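Local coordinates for glutamine synthetase (Helicobacter pylori, PDB 5ZLI), which is a type I-beta glutamine synthetase, a twelve-chain assembly in which each chain joins a beta-Grasp domain to a catalytic domain, at residues G36-I41 / L248-K253; S147-D152 / Y158-S163; P195-M200 / V220-A225. All coordinates share one frame; numbering follows the deposited sequence.

Contact 1: residues G36-I41 / L248-K253; sequences GTWNHI and LKYVVK
A hydrogen bond to Asp87 OD2 holds the hydroxyl of Tyr250, at the outer end of a ring whose inner end meets Trp38. The pair illustrates how two domains can be joined through aromatic side chains: Trp38 opens the strand 38-44 in the sheet of the beta-Grasp domain, and Tyr250 projects from the helix 238-258 of the catalytic domain. Tyr250 CG is set anti to the backbone N (chi1 173°), carrying the ring off the helix toward the strand. Trp38 comes in edge first. CZ3 lies 3.7 Å from Tyr250 CB, with that carbon near the indole plane, and 4.0 Å from Tyr250 CG. The result is an offset edge-to-face pair: the centroids of the Trp38 six-membered ring and the Tyr250 ring stand 5.9 Å apart, their planes at 80°, and the overlap is shifted toward the helix end of the tyrosine. Arg30 makes a cation-pi contact with both rings, while Phe98 meets the indole and Phe89 the phenol. Since no hydrogen bond links the two segments, the direct contact rests on ring packing; the bond to Asp87 holds the far end of the Tyr250 ring in place, while its tilt is left to the groups packed against it, the edge of Trp38, Arg30 and Phe89.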
ATOM      1  N   GLY B  36     -17.355   9.029  43.567  1.00 30.66           N
ATOM      2  CA  GLY B  36     -16.384  10.093  43.420  1.00 32.32           C
ATOM      3  C   GLY B  36     -16.502  10.831  42.111  1.00 32.37           C
ATOM      4  O   GLY B  36     -15.684  11.718  41.828  1.00 31.67           O
ATOM      5  N   THR B  37     -17.417  10.417  41.260  1.00 30.74           N
ATOM      6  CA  THR B  37     -17.580  11.113  40.008  1.00 29.31           C
ATOM      7  C   THR B  37     -18.217  12.462  40.235  1.00 28.63           C
ATOM      8  O   THR B  37     -19.245  12.570  40.903  1.00 37.40           O
ATOM      9  CB  THR B  37     -18.428  10.296  39.058  1.00 27.34           C
ATOM     10  OG1 THR B  37     -17.740   9.079  38.766  1.00 28.24           O
ATOM     11  CG2 THR B  37     -18.683  11.103  37.780  1.00 29.64           C
ATOM     12  N   TRP B  38     -17.636  13.484  39.653  1.00 20.29           N
ATOM     13  CA  TRP B  38     -18.245  14.785  39.697  1.00 25.83           C
ATOM     14  C   TRP B  38     -19.265  14.845  38.560  1.00 31.50           C
ATOM     15  O   TRP B  38     -18.948  14.526  37.406  1.00 29.60           O
ATOM     16  CB  TRP B  38     -17.165  15.854  39.582  1.00 24.68           C
ATOM     17  CG  TRP B  38     -17.420  17.064  40.373  1.00 25.24           C
ATOM     18  CD1 TRP B  38     -18.369  17.244  41.326  1.00 29.64           C
ATOM     19  CD2 TRP B  38     -16.706  18.290  40.279  1.00 28.88           C
ATOM     20  NE1 TRP B  38     -18.304  18.526  41.830  1.00 22.98           N
ATOM     21  CE2 TRP B  38     -17.281  19.181  41.210  1.00 24.70           C
ATOM     22  CE3 TRP B  38     -15.636  18.722  39.498  1.00 25.86           C
ATOM     23  CZ2 TRP B  38     -16.824  20.465  41.381  1.00 26.88           C
ATOM     24  CZ3 TRP B  38     -15.186  19.991  39.666  1.00 26.83           C
ATOM     25  CH2 TRP B  38     -15.777  20.858  40.604  1.00 28.17           C
ATOM     26  N   ASN B  39     -20.490  15.244  38.888  1.00 27.87           N
ATOM     27  CA  ASN B  39     -21.579  15.305  37.928  1.00 28.13           C
ATOM     28  C   ASN B  39     -22.075  16.737  37.828  1.00 29.17           C
ATOM     29  O   ASN B  39     -21.818  17.550  38.715  1.00 30.08           O
ATOM     30  CB  ASN B  39     -22.723  14.364  38.308  1.00 25.82           C
ATOM     31  CG  ASN B  39     -22.318  12.914  38.273  1.00 29.73           C
ATOM     32  OD1 ASN B  39     -22.570  12.234  37.294  1.00 31.16           O
ATOM     33  ND2 ASN B  39     -21.699  12.425  39.347  1.00 32.52           N
ATOM     34  N   HIS B  40     -22.686  17.085  36.691  1.00 31.33           N
ATOM     35  CA  HIS B  40     -23.176  18.451  36.527  1.00 30.69           C
ATOM     36  C   HIS B  40     -24.475  18.493  35.731  1.00 34.19           C
ATOM     37  O   HIS B  40     -24.844  17.557  35.012  1.00 33.00           O
ATOM     38  CB  HIS B  40     -22.138  19.367  35.867  1.00 31.58           C
ATOM     39  CG  HIS B  40     -21.917  19.102  34.410  1.00 30.52           C
ATOM     40  ND1 HIS B  40     -21.971  20.097  33.457  1.00 32.58           N
ATOM     41  CD2 HIS B  40     -21.653  17.957  33.742  1.00 33.44           C
ATOM     42  CE1 HIS B  40     -21.741  19.578  32.266  1.00 35.83           C
ATOM     43  NE2 HIS B  40     -21.547  18.280  32.410  1.00 35.56           N
ATOM     44  N   ILE B  41     -25.149  19.627  35.871  1.00 31.36           N
ATOM     45  CA  ILE B  41     -26.389  19.959  35.187  1.00 34.06           C
ATOM     46  C   ILE B  41     -26.407  21.471  35.047  1.00 32.06           C
ATOM     47  O   ILE B  41     -26.294  22.201  36.032  1.00 32.56           O
ATOM     48  CB  ILE B  41     -27.622  19.425  35.941  1.00 26.86           C
ATOM     49  CG1 ILE B  41     -28.890  20.129  35.469  1.00 33.10           C
ATOM     50  CG2 ILE B  41     -27.446  19.546  37.401  1.00 32.42           C
ATOM     51  CD1 ILE B  41     -30.153  19.611  36.117  1.00 30.96           C
ATOM     52  N   LEU B 248      -9.389  20.340  41.422  1.00 24.52           N
ATOM     53  CA  LEU B 248      -8.074  19.918  40.940  1.00 23.06           C
ATOM     54  C   LEU B 248      -8.141  18.761  39.936  1.00 26.66           C
ATOM     55  O   LEU B 248      -7.508  18.825  38.870  1.00 25.39           O
ATOM     56  CB  LEU B 248      -7.195  19.544  42.142  1.00 22.57           C
ATOM     57  CG  LEU B 248      -5.750  18.991  42.152  1.00 18.30           C
ATOM     58  CD1 LEU B 248      -5.613  17.507  41.820  1.00 17.84           C
ATOM     59  CD2 LEU B 248      -4.908  19.747  41.203  1.00 25.17           C
ATOM     60  N   LYS B 249      -8.866  17.676  40.266  1.00 21.50           N
ATOM     61  CA  LYS B 249      -8.988  16.555  39.320  1.00 23.50           C
ATOM     62  C   LYS B 249      -9.557  17.017  37.977  1.00 21.37           C
ATOM     63  O   LYS B 249      -8.999  16.728  36.915  1.00 23.60           O
ATOM     64  CB  LYS B 249      -9.848  15.430  39.922  1.00 27.41           C
ATOM     65  CG  LYS B 249      -9.147  14.538  40.991  1.00 22.10           C
ATOM     66  CD  LYS B 249     -10.121  13.494  41.553  1.00 30.64           C
ATOM     67  CE  LYS B 249      -9.533  12.718  42.762  1.00 40.94           C
ATOM     68  NZ  LYS B 249     -10.510  11.786  43.478  1.00 32.91           N
ATOM     69  N   TYR B 250     -10.627  17.793  38.018  1.00 22.61           N
ATOM     70  CA  TYR B 250     -11.215  18.372  36.817  1.00 20.68           C
ATOM     71  C   TYR B 250     -10.216  19.242  36.056  1.00 24.01           C
ATOM     72  O   TYR B 250     -10.177  19.218  34.824  1.00 23.51           O
ATOM     73  CB  TYR B 250     -12.435  19.188  37.249  1.00 20.45           C
ATOM     74  CG  TYR B 250     -13.113  20.004  36.196  1.00 27.33           C
ATOM     75  CD1 TYR B 250     -13.662  19.417  35.066  1.00 27.82           C
ATOM     76  CD2 TYR B 250     -13.251  21.391  36.355  1.00 32.52           C
ATOM     77  CE1 TYR B 250     -14.317  20.186  34.097  1.00 30.19           C
ATOM     78  CE2 TYR B 250     -13.905  22.174  35.379  1.00 33.36           C
ATOM     79  CZ  TYR B 250     -14.432  21.557  34.261  1.00 30.91           C
ATOM     80  OH  TYR B 250     -15.069  22.305  33.313  1.00 34.17           O
ATOM     81  N   VAL B 251      -9.390  20.013  36.771  1.00 24.46           N
ATOM     82  CA  VAL B 251      -8.561  21.012  36.107  1.00 25.25           C
ATOM     83  C   VAL B 251      -7.432  20.355  35.348  1.00 21.34           C
ATOM     84  O   VAL B 251      -7.035  20.818  34.278  1.00 20.42           O
ATOM     85  CB  VAL B 251      -8.045  22.060  37.108  1.00 29.27           C
ATOM     86  CG1 VAL B 251      -7.033  22.957  36.451  1.00 22.72           C
ATOM     87  CG2 VAL B 251      -9.191  22.907  37.614  1.00 31.52           C
ATOM     88  N   VAL B 252      -6.794  19.369  35.948  1.00 23.12           N
ATOM     89  CA  VAL B 252      -5.741  18.694  35.219  1.00 23.85           C
ATOM     90  C   VAL B 252      -6.335  17.844  34.094  1.00 19.95           C
ATOM     91  O   VAL B 252      -5.816  17.848  32.973  1.00 24.62           O
ATOM     92  CB  VAL B 252      -4.829  17.913  36.180  1.00 21.48           C
ATOM     93  CG1 VAL B 252      -4.722  18.639  37.512  1.00 19.73           C
ATOM     94  CG2 VAL B 252      -5.337  16.579  36.395  1.00 27.97           C
ATOM     95  N   LYS B 253      -7.465  17.168  34.335  1.00 25.81           N
ATOM     96  CA  LYS B 253      -8.038  16.321  33.287  1.00 23.05           C
ATOM     97  C   LYS B 253      -8.371  17.135  32.047  1.00 27.53           C
ATOM     98  O   LYS B 253      -8.134  16.708  30.905  1.00 23.23           O
ATOM     99  CB  LYS B 253      -9.304  15.608  33.770  1.00 21.66           C
ATOM    100  CG  LYS B 253      -9.071  14.126  34.147  1.00 25.14           C
ATOM    101  CD  LYS B 253     -10.299  13.512  34.808  1.00 23.54           C
ATOM    102  CE  LYS B 253     -10.554  14.053  36.169  1.00 22.29           C
ATOM    103  NZ  LYS B 253     -11.488  13.170  36.881  1.00 30.35           N
TER

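Contact 2: residues S147-D152 / Y158-S163; sequences SIKIKD and YYEVDS
Tyr158 runs alongside Lys149, with Lys151 CB at its ring edge, in an antiparallel beta hairpin of strands 147-153 and 156-162 whose sheet runs on, at Tyr158, into a strand of the third subunit. Its course illustrates how a cross-strand aromatic covers more than its direct partner. From CB, which touches Lys151 CB at 3.7 Å, CG leaves anti to the backbone N (chi1 160°) and the ring runs toward Lys149. CD1 is also 3.7 Å from Lys151 CB, which lies near the ring plane. CE1 reaches Lys149 O at 3.8 Å, the carbonyl oxygen lying over one ring face. At the tip, OH rests 3.6 Å from Lys149 CB. The two side chains point the same way; Lys149 NZ goes on to Ser173 of the second subunit. Beneath the ring the backbones are paired, Lys151 N donating to Tyr158 O at 2.8 Å. Tyr158 also meets its counterpart in the third subunit, and Phe475 of that subunit stacks on Tyr159, consistent with the C-terminal inter-ring contact of type I dodecamers. The other face of the hairpin, with Ile148, Ile150, Tyr159 and Val161, is largely apolar: there Ile148 CD1 packs 3.8 Å from Val161 CG1.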
ATOM      1  N   SER B 147      -2.142   8.454  25.173  1.00 36.25           N
ATOM      2  CA  SER B 147      -3.133   7.527  24.674  1.00 34.35           C
ATOM      3  C   SER B 147      -3.467   6.495  25.734  1.00 31.54           C
ATOM      4  O   SER B 147      -2.622   6.086  26.532  1.00 34.23           O
ATOM      5  CB  SER B 147      -2.613   6.817  23.419  1.00 38.22           C
ATOM      6  OG  SER B 147      -3.478   5.766  23.002  1.00 51.51           O
ATOM      7  N   ILE B 148      -4.711   6.062  25.713  1.00 31.24           N
ATOM      8  CA  ILE B 148      -5.154   4.940  26.514  1.00 34.02           C
ATOM      9  C   ILE B 148      -6.073   4.125  25.613  1.00 31.76           C
ATOM     10  O   ILE B 148      -6.859   4.702  24.865  1.00 30.27           O
ATOM     11  CB  ILE B 148      -5.818   5.414  27.823  1.00 28.46           C
ATOM     12  CG1 ILE B 148      -6.620   4.280  28.464  1.00 28.51           C
ATOM     13  CG2 ILE B 148      -6.558   6.696  27.602  1.00 27.27           C
ATOM     14  CD1 ILE B 148      -5.745   3.080  28.844  1.00 33.48           C
ATOM     15  N   LYS B 149      -5.854   2.811  25.541  1.00 30.86           N
ATOM     16  CA  LYS B 149      -6.664   1.940  24.690  1.00 31.08           C
ATOM     17  C   LYS B 149      -7.101   0.750  25.517  1.00 37.25           C
ATOM     18  O   LYS B 149      -6.273   0.121  26.181  1.00 39.74           O
ATOM     19  CB  LYS B 149      -5.902   1.456  23.455  1.00 33.28           C
ATOM     20  CG  LYS B 149      -5.463   2.560  22.492  1.00 41.77           C
ATOM     21  CD  LYS B 149      -5.142   1.996  21.109  1.00 42.89           C
ATOM     22  CE  LYS B 149      -4.148   2.906  20.374  1.00 49.03           C
ATOM     23  NZ  LYS B 149      -3.642   2.309  19.101  1.00 54.10           N
ATOM     24  N   ILE B 150      -8.392   0.441  25.484  1.00 33.62           N
ATOM     25  CA  ILE B 150      -8.954  -0.588  26.341  1.00 30.90           C
ATOM     26  C   ILE B 150      -9.859  -1.502  25.532  1.00 33.47           C
ATOM     27  O   ILE B 150     -10.419  -1.114  24.503  1.00 39.55           O
ATOM     28  CB  ILE B 150      -9.717   0.018  27.533  1.00 34.58           C
ATOM     29  CG1 ILE B 150      -8.923   1.158  28.156  1.00 27.14           C
ATOM     30  CG2 ILE B 150     -10.028  -1.035  28.568  1.00 35.45           C
ATOM     31  CD1 ILE B 150      -9.777   2.004  29.029  1.00 37.67           C
ATOM     32  N   LYS B 151      -9.973  -2.742  25.992  1.00 32.61           N
ATOM     33  CA  LYS B 151     -10.829  -3.729  25.354  1.00 36.28           C
ATOM     34  C   LYS B 151     -11.316  -4.700  26.417  1.00 40.97           C
ATOM     35  O   LYS B 151     -10.493  -5.366  27.064  1.00 34.04           O
ATOM     36  CB  LYS B 151     -10.074  -4.470  24.242  1.00 33.09           C
ATOM     37  CG  LYS B 151     -10.896  -5.452  23.461  1.00 35.41           C
ATOM     38  CD  LYS B 151     -11.826  -4.806  22.479  1.00 41.20           C
ATOM     39  CE  LYS B 151     -12.573  -5.861  21.690  1.00 35.83           C
ATOM     40  NZ  LYS B 151     -11.615  -6.823  21.082  1.00 52.03           N
ATOM     41  N   ASP B 152     -12.653  -4.785  26.567  1.00 48.34           N
ATOM     42  CA  ASP B 152     -13.352  -5.744  27.432  1.00 39.41           C
ATOM     43  C   ASP B 152     -14.275  -6.544  26.543  1.00 38.92           C
ATOM     44  O   ASP B 152     -15.211  -5.982  25.962  1.00 43.07           O
ATOM     45  CB  ASP B 152     -14.196  -5.104  28.535  1.00 35.11           C
ATOM     46  CG  ASP B 152     -14.817  -6.168  29.488  1.00 48.03           C
ATOM     47  OD1 ASP B 152     -14.040  -6.945  30.092  1.00 48.43           O
ATOM     48  OD2 ASP B 152     -16.071  -6.297  29.572  1.00 44.13           O
ATOM     49  N   TYR B 158      -7.666  -6.128  27.464  1.00 37.92           N
ATOM     50  CA  TYR B 158      -6.564  -5.358  26.911  1.00 34.66           C
ATOM     51  C   TYR B 158      -6.535  -3.919  27.362  1.00 34.57           C
ATOM     52  O   TYR B 158      -7.551  -3.231  27.284  1.00 35.67           O
ATOM     53  CB  TYR B 158      -6.636  -5.376  25.404  1.00 36.79           C
ATOM     54  CG  TYR B 158      -5.870  -4.281  24.676  1.00 39.57           C
ATOM     55  CD1 TYR B 158      -6.561  -3.271  24.003  1.00 33.62           C
ATOM     56  CD2 TYR B 158      -4.474  -4.287  24.604  1.00 36.44           C
ATOM     57  CE1 TYR B 158      -5.902  -2.306  23.291  1.00 34.69           C
ATOM     58  CE2 TYR B 158      -3.794  -3.312  23.888  1.00 33.60           C
ATOM     59  CZ  TYR B 158      -4.518  -2.326  23.231  1.00 40.51           C
ATOM     60  OH  TYR B 158      -3.863  -1.344  22.510  1.00 46.49           O
ATOM     61  N   TYR B 159      -5.361  -3.445  27.768  1.00 33.59           N
ATOM     62  CA  TYR B 159      -5.134  -2.026  27.986  1.00 31.68           C
ATOM     63  C   TYR B 159      -3.773  -1.628  27.434  1.00 36.60           C
ATOM     64  O   TYR B 159      -2.864  -2.446  27.269  1.00 32.55           O
ATOM     65  CB  TYR B 159      -5.267  -1.640  29.474  1.00 30.19           C
ATOM     66  CG  TYR B 159      -4.042  -1.833  30.355  1.00 31.31           C
ATOM     67  CD1 TYR B 159      -2.998  -0.907  30.366  1.00 34.56           C
ATOM     68  CD2 TYR B 159      -3.976  -2.893  31.248  1.00 32.14           C
ATOM     69  CE1 TYR B 159      -1.900  -1.071  31.196  1.00 31.81           C
ATOM     70  CE2 TYR B 159      -2.890  -3.060  32.090  1.00 30.60           C
ATOM     71  CZ  TYR B 159      -1.854  -2.148  32.053  1.00 33.93           C
ATOM     72  OH  TYR B 159      -0.760  -2.312  32.874  1.00 35.91           O
ATOM     73  N   GLU B 160      -3.652  -0.346  27.143  1.00 32.79           N
ATOM     74  CA  GLU B 160      -2.365   0.195  26.755  1.00 33.27           C
ATOM     75  C   GLU B 160      -2.362   1.693  27.007  1.00 43.22           C
ATOM     76  O   GLU B 160      -3.087   2.443  26.337  1.00 40.14           O
ATOM     77  CB  GLU B 160      -2.071  -0.083  25.307  1.00 35.94           C
ATOM     78  CG  GLU B 160      -0.768   0.559  24.892  1.00 38.76           C
ATOM     79  CD  GLU B 160      -0.653   0.708  23.397  1.00 58.28           C
ATOM     80  OE1 GLU B 160      -0.775   1.868  22.909  1.00 56.70           O
ATOM     81  OE2 GLU B 160      -0.455  -0.343  22.723  1.00 57.82           O
ATOM     82  N   VAL B 161      -1.551   2.121  27.939  1.00 33.54           N
ATOM     83  CA  VAL B 161      -1.283   3.539  28.049  1.00 32.51           C
ATOM     84  C   VAL B 161      -0.072   3.809  27.180  1.00 41.83           C
ATOM     85  O   VAL B 161       0.754   2.923  26.939  1.00 39.28           O
ATOM     86  CB  VAL B 161      -1.034   3.945  29.503  1.00 32.10           C
ATOM     87  CG1 VAL B 161      -2.309   3.777  30.264  1.00 33.86           C
ATOM     88  CG2 VAL B 161       0.048   3.087  30.080  1.00 26.61           C
ATOM     89  N   ASP B 162       0.051   5.038  26.705  1.00 40.25           N
ATOM     90  CA  ASP B 162       1.211   5.378  25.920  1.00 35.77           C
ATOM     91  C   ASP B 162       1.585   6.805  26.252  1.00 39.99           C
ATOM     92  O   ASP B 162       0.725   7.639  26.546  1.00 36.10           O
ATOM     93  CB  ASP B 162       0.986   5.206  24.420  1.00 41.87           C
ATOM     94  CG  ASP B 162       2.277   4.869  23.673  1.00 53.44           C
ATOM     95  OD1 ASP B 162       2.783   3.739  23.867  1.00 53.58           O
ATOM     96  OD2 ASP B 162       2.797   5.725  22.917  1.00 55.22           O
ATOM     97  N   SER B 163       2.892   7.053  26.230  1.00 39.72           N
ATOM     98  CA  SER B 163       3.482   8.330  26.573  1.00 39.75           C
ATOM     99  C   SER B 163       4.762   8.479  25.781  1.00 43.48           C
ATOM    100  O   SER B 163       5.435   7.489  25.482  1.00 41.60           O
ATOM    101  CB  SER B 163       3.820   8.442  28.059  1.00 36.08           C
ATOM    102  OG  SER B 163       4.118   9.793  28.382  1.00 44.35           O
TER

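Contact 3: residues P195-M200 / V220-A225; sequences PTDTMM and VHHEVA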
ATOM      1  N   PRO B 195      14.981  18.726  28.586  1.00 37.53           N
ATOM      2  CA  PRO B 195      13.829  18.211  27.824  1.00 39.59           C
ATOM      3  C   PRO B 195      13.394  16.795  28.207  1.00 42.55           C
ATOM      4  O   PRO B 195      12.391  16.302  27.685  1.00 41.99           O
ATOM      5  CB  PRO B 195      14.325  18.248  26.374  1.00 31.38           C
ATOM      6  CG  PRO B 195      15.828  18.598  26.457  1.00 34.80           C
ATOM      7  CD  PRO B 195      16.244  18.497  27.874  1.00 34.43           C
ATOM      8  N   THR B 196      14.148  16.167  29.116  1.00 35.74           N
ATOM      9  CA  THR B 196      13.721  14.901  29.700  1.00 36.07           C
ATOM     10  C   THR B 196      12.365  15.065  30.376  1.00 36.83           C
ATOM     11  O   THR B 196      11.534  14.150  30.381  1.00 34.77           O
ATOM     12  CB  THR B 196      14.779  14.415  30.695  1.00 37.79           C
ATOM     13  OG1 THR B 196      16.045  14.307  30.023  1.00 38.90           O
ATOM     14  CG2 THR B 196      14.390  13.067  31.306  1.00 31.66           C
ATOM     15  N   ASP B 197      12.159  16.213  31.006  1.00 37.40           N
ATOM     16  CA  ASP B 197      10.876  16.590  31.575  1.00 39.09           C
ATOM     17  C   ASP B 197      10.053  17.292  30.496  1.00 42.15           C
ATOM     18  O   ASP B 197      10.337  18.437  30.121  1.00 45.71           O
ATOM     19  CB  ASP B 197      11.097  17.468  32.807  1.00 35.90           C
ATOM     20  CG  ASP B 197       9.818  18.107  33.324  1.00 36.47           C
ATOM     21  OD1 ASP B 197       8.728  17.494  33.216  1.00 29.95           O
ATOM     22  OD2 ASP B 197       9.938  19.225  33.869  1.00 34.56           O
ATOM     23  N   THR B 198       9.033  16.608  29.996  1.00 38.98           N
ATOM     24  CA  THR B 198       8.192  17.183  28.965  1.00 40.22           C
ATOM     25  C   THR B 198       7.012  17.948  29.511  1.00 35.99           C
ATOM     26  O   THR B 198       6.355  18.635  28.732  1.00 36.52           O
ATOM     27  CB  THR B 198       7.593  16.102  28.093  1.00 47.63           C
ATOM     28  OG1 THR B 198       6.595  15.414  28.869  1.00 47.38           O
ATOM     29  CG2 THR B 198       8.665  15.139  27.636  1.00 45.69           C
ATOM     30  N   MET B 199       6.714  17.848  30.806  1.00 33.89           N
ATOM     31  CA  MET B 199       5.457  18.367  31.330  1.00 36.05           C
ATOM     32  C   MET B 199       5.629  19.704  32.032  1.00 34.58           C
ATOM     33  O   MET B 199       4.753  20.111  32.791  1.00 32.64           O
ATOM     34  CB  MET B 199       4.828  17.368  32.300  1.00 35.76           C
ATOM     35  CG  MET B 199       4.818  15.944  31.824  1.00 42.53           C
ATOM     36  SD  MET B 199       3.602  15.664  30.531  1.00 49.16           S
ATOM     37  CE  MET B 199       3.647  13.869  30.418  1.00 38.35           C
ATOM     38  N   MET B 200       6.739  20.391  31.795  1.00 34.15           N
ATOM     39  CA  MET B 200       7.026  21.582  32.573  1.00 31.30           C
ATOM     40  C   MET B 200       6.037  22.688  32.241  1.00 30.08           C
ATOM     41  O   MET B 200       5.628  23.442  33.127  1.00 27.27           O
ATOM     42  CB  MET B 200       8.480  22.000  32.332  1.00 36.20           C
ATOM     43  CG  MET B 200       8.978  23.194  33.105  1.00 37.70           C
ATOM     44  SD  MET B 200       9.441  24.518  31.954  1.00 71.99           S
ATOM     45  CE  MET B 200      11.225  24.365  31.722  1.00 48.84           C
ATOM     46  N   VAL B 220       5.178  22.386  42.518  1.00 35.26           N
ATOM     47  CA  VAL B 220       4.812  21.604  41.344  1.00 31.38           C
ATOM     48  C   VAL B 220       6.066  20.981  40.746  1.00 33.42           C
ATOM     49  O   VAL B 220       6.979  21.695  40.305  1.00 34.78           O
ATOM     50  CB  VAL B 220       4.036  22.466  40.337  1.00 28.44           C
ATOM     51  CG1 VAL B 220       4.869  23.591  39.861  1.00 34.53           C
ATOM     52  CG2 VAL B 220       3.585  21.637  39.171  1.00 36.75           C
ATOM     53  N   HIS B 221       6.098  19.645  40.669  1.00 33.41           N
ATOM     54  CA  HIS B 221       7.271  18.948  40.162  1.00 29.41           C
ATOM     55  C   HIS B 221       6.809  17.772  39.343  1.00 26.13           C
ATOM     56  O   HIS B 221       5.676  17.318  39.461  1.00 29.34           O
ATOM     57  CB  HIS B 221       8.222  18.444  41.298  1.00 30.20           C
ATOM     58  CG  HIS B 221       7.586  17.525  42.316  1.00 38.30           C
ATOM     59  ND1 HIS B 221       7.525  16.152  42.160  1.00 38.71           N
ATOM     60  CD2 HIS B 221       6.949  17.787  43.487  1.00 36.42           C
ATOM     61  CE1 HIS B 221       6.904  15.611  43.197  1.00 29.41           C
ATOM     62  NE2 HIS B 221       6.533  16.582  44.010  1.00 28.53           N
ATOM     63  N   HIS B 222       7.689  17.311  38.474  1.00 28.19           N
ATOM     64  CA  HIS B 222       7.557  15.949  37.984  1.00 29.93           C
ATOM     65  C   HIS B 222       7.616  14.964  39.160  1.00 26.19           C
ATOM     66  O   HIS B 222       8.253  15.222  40.182  1.00 23.99           O
ATOM     67  CB  HIS B 222       8.680  15.658  36.998  1.00 27.58           C
ATOM     68  CG  HIS B 222       8.323  14.663  35.943  1.00 32.55           C
ATOM     69  ND1 HIS B 222       7.958  15.027  34.666  1.00 40.20           N
ATOM     70  CD2 HIS B 222       8.245  13.312  35.985  1.00 30.19           C
ATOM     71  CE1 HIS B 222       7.696  13.943  33.958  1.00 38.21           C
ATOM     72  NE2 HIS B 222       7.861  12.890  34.737  1.00 34.06           N
ATOM     73  N   GLU B 223       6.962  13.815  39.020  1.00 32.48           N
ATOM     74  CA  GLU B 223       7.070  12.770  40.042  1.00 33.00           C
ATOM     75  C   GLU B 223       7.912  11.585  39.569  1.00 29.30           C
ATOM     76  O   GLU B 223       8.459  11.593  38.469  1.00 27.43           O
ATOM     77  CB  GLU B 223       5.679  12.315  40.471  1.00 33.43           C
ATOM     78  CG  GLU B 223       5.301  12.704  41.897  1.00 32.56           C
ATOM     79  CD  GLU B 223       6.168  11.988  42.942  1.00 39.11           C
ATOM     80  OE1 GLU B 223       6.637  12.651  43.900  1.00 38.61           O
ATOM     81  OE2 GLU B 223       6.335  10.736  42.827  1.00 38.42           O
ATOM     82  N   VAL B 224       7.952  10.530  40.396  1.00 31.06           N
ATOM     83  CA  VAL B 224       8.940   9.452  40.247  1.00 32.26           C
ATOM     84  C   VAL B 224       8.643   8.568  39.028  1.00 32.49           C
ATOM     85  O   VAL B 224       9.562   8.112  38.340  1.00 30.25           O
ATOM     86  CB  VAL B 224       9.032   8.609  41.534  1.00 28.80           C
ATOM     87  CG1 VAL B 224       9.814   7.340  41.271  1.00 27.36           C
ATOM     88  CG2 VAL B 224       9.645   9.409  42.651  1.00 33.97           C
ATOM     89  N   ALA B 225       7.380   8.225  38.800  1.00 33.56           N
ATOM     90  CA  ALA B 225       7.030   7.428  37.630  1.00 30.47           C
ATOM     91  C   ALA B 225       7.092   8.282  36.358  1.00 34.75           C
ATOM     92  O   ALA B 225       7.193   9.508  36.398  1.00 36.18           O
ATOM     93  CB  ALA B 225       5.646   6.822  37.780  1.00 34.61           C
TER
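Two similar first torsions bring Asp197 and His222 together: in each, CG swings to the side opposite the backbone N, with chi1 170° in Asp197 and -150° in His222, and the two side chains slide past one another in opposite directions. Asp197 OD1 meets the edge of the imidazole, and the carboxylate and ring planes stand 85° apart. His222 ND1 donates to Asp197 OD1 at 3.0 Å, reaching the oxygen from above the carboxylate plane, while OD1 itself is tilted somewhat out of the ring plane. The same oxygen is approached from the opposite face by Met199 N, at 3.2 Å, which closes an Asx turn, Met199 itself being the N-cap of the helix 200-212. Arg203, on that helix, adds a salt bridge to OD1. Met199 also lends its side chain: its first torsion puts CG beside the backbone N, 4.1 Å from His222 CE1, and the side chain packs on Ile144 of the strand 133-145. The other imidazole nitrogen, His222 NE2, is hydrogen-bonded to Gln226 O, so each ring nitrogen has a partner, which limits the ring's rotation. Asp197 OD2 looks outward to the assembly, where it accepts a weak hydrogen bond from His40 of the fourth subunit. The contact thus ties a loop, the start of a helix and the end of the strand 217-222 within the catalytic domain. Its chemistry is that of a buried carboxylate oxygen with three donors, a setting that would stabilise its negative charge and hold the imidazole in one orientation.

The three contacts are well separated within the chain, their centres 22 to 23 Å apart and none touching another. Contacts 2 and 3 come closest, with nearest atoms about 5 Å apart; contact 1 stays about 10 Å from contact 2 and about 9 Å from contact 3 between nearest atoms. In sequence, contacts 2 and 3 follow one another, both within the span bridged by contact 1 and both inside the catalytic domain, whereas contact 1 crosses from the beta-Grasp domain. The assembly brings two of them together: His40, from the strand of contact 1 in one subunit, meets Asp197 of contact 3 in another through a weak hydrogen bond.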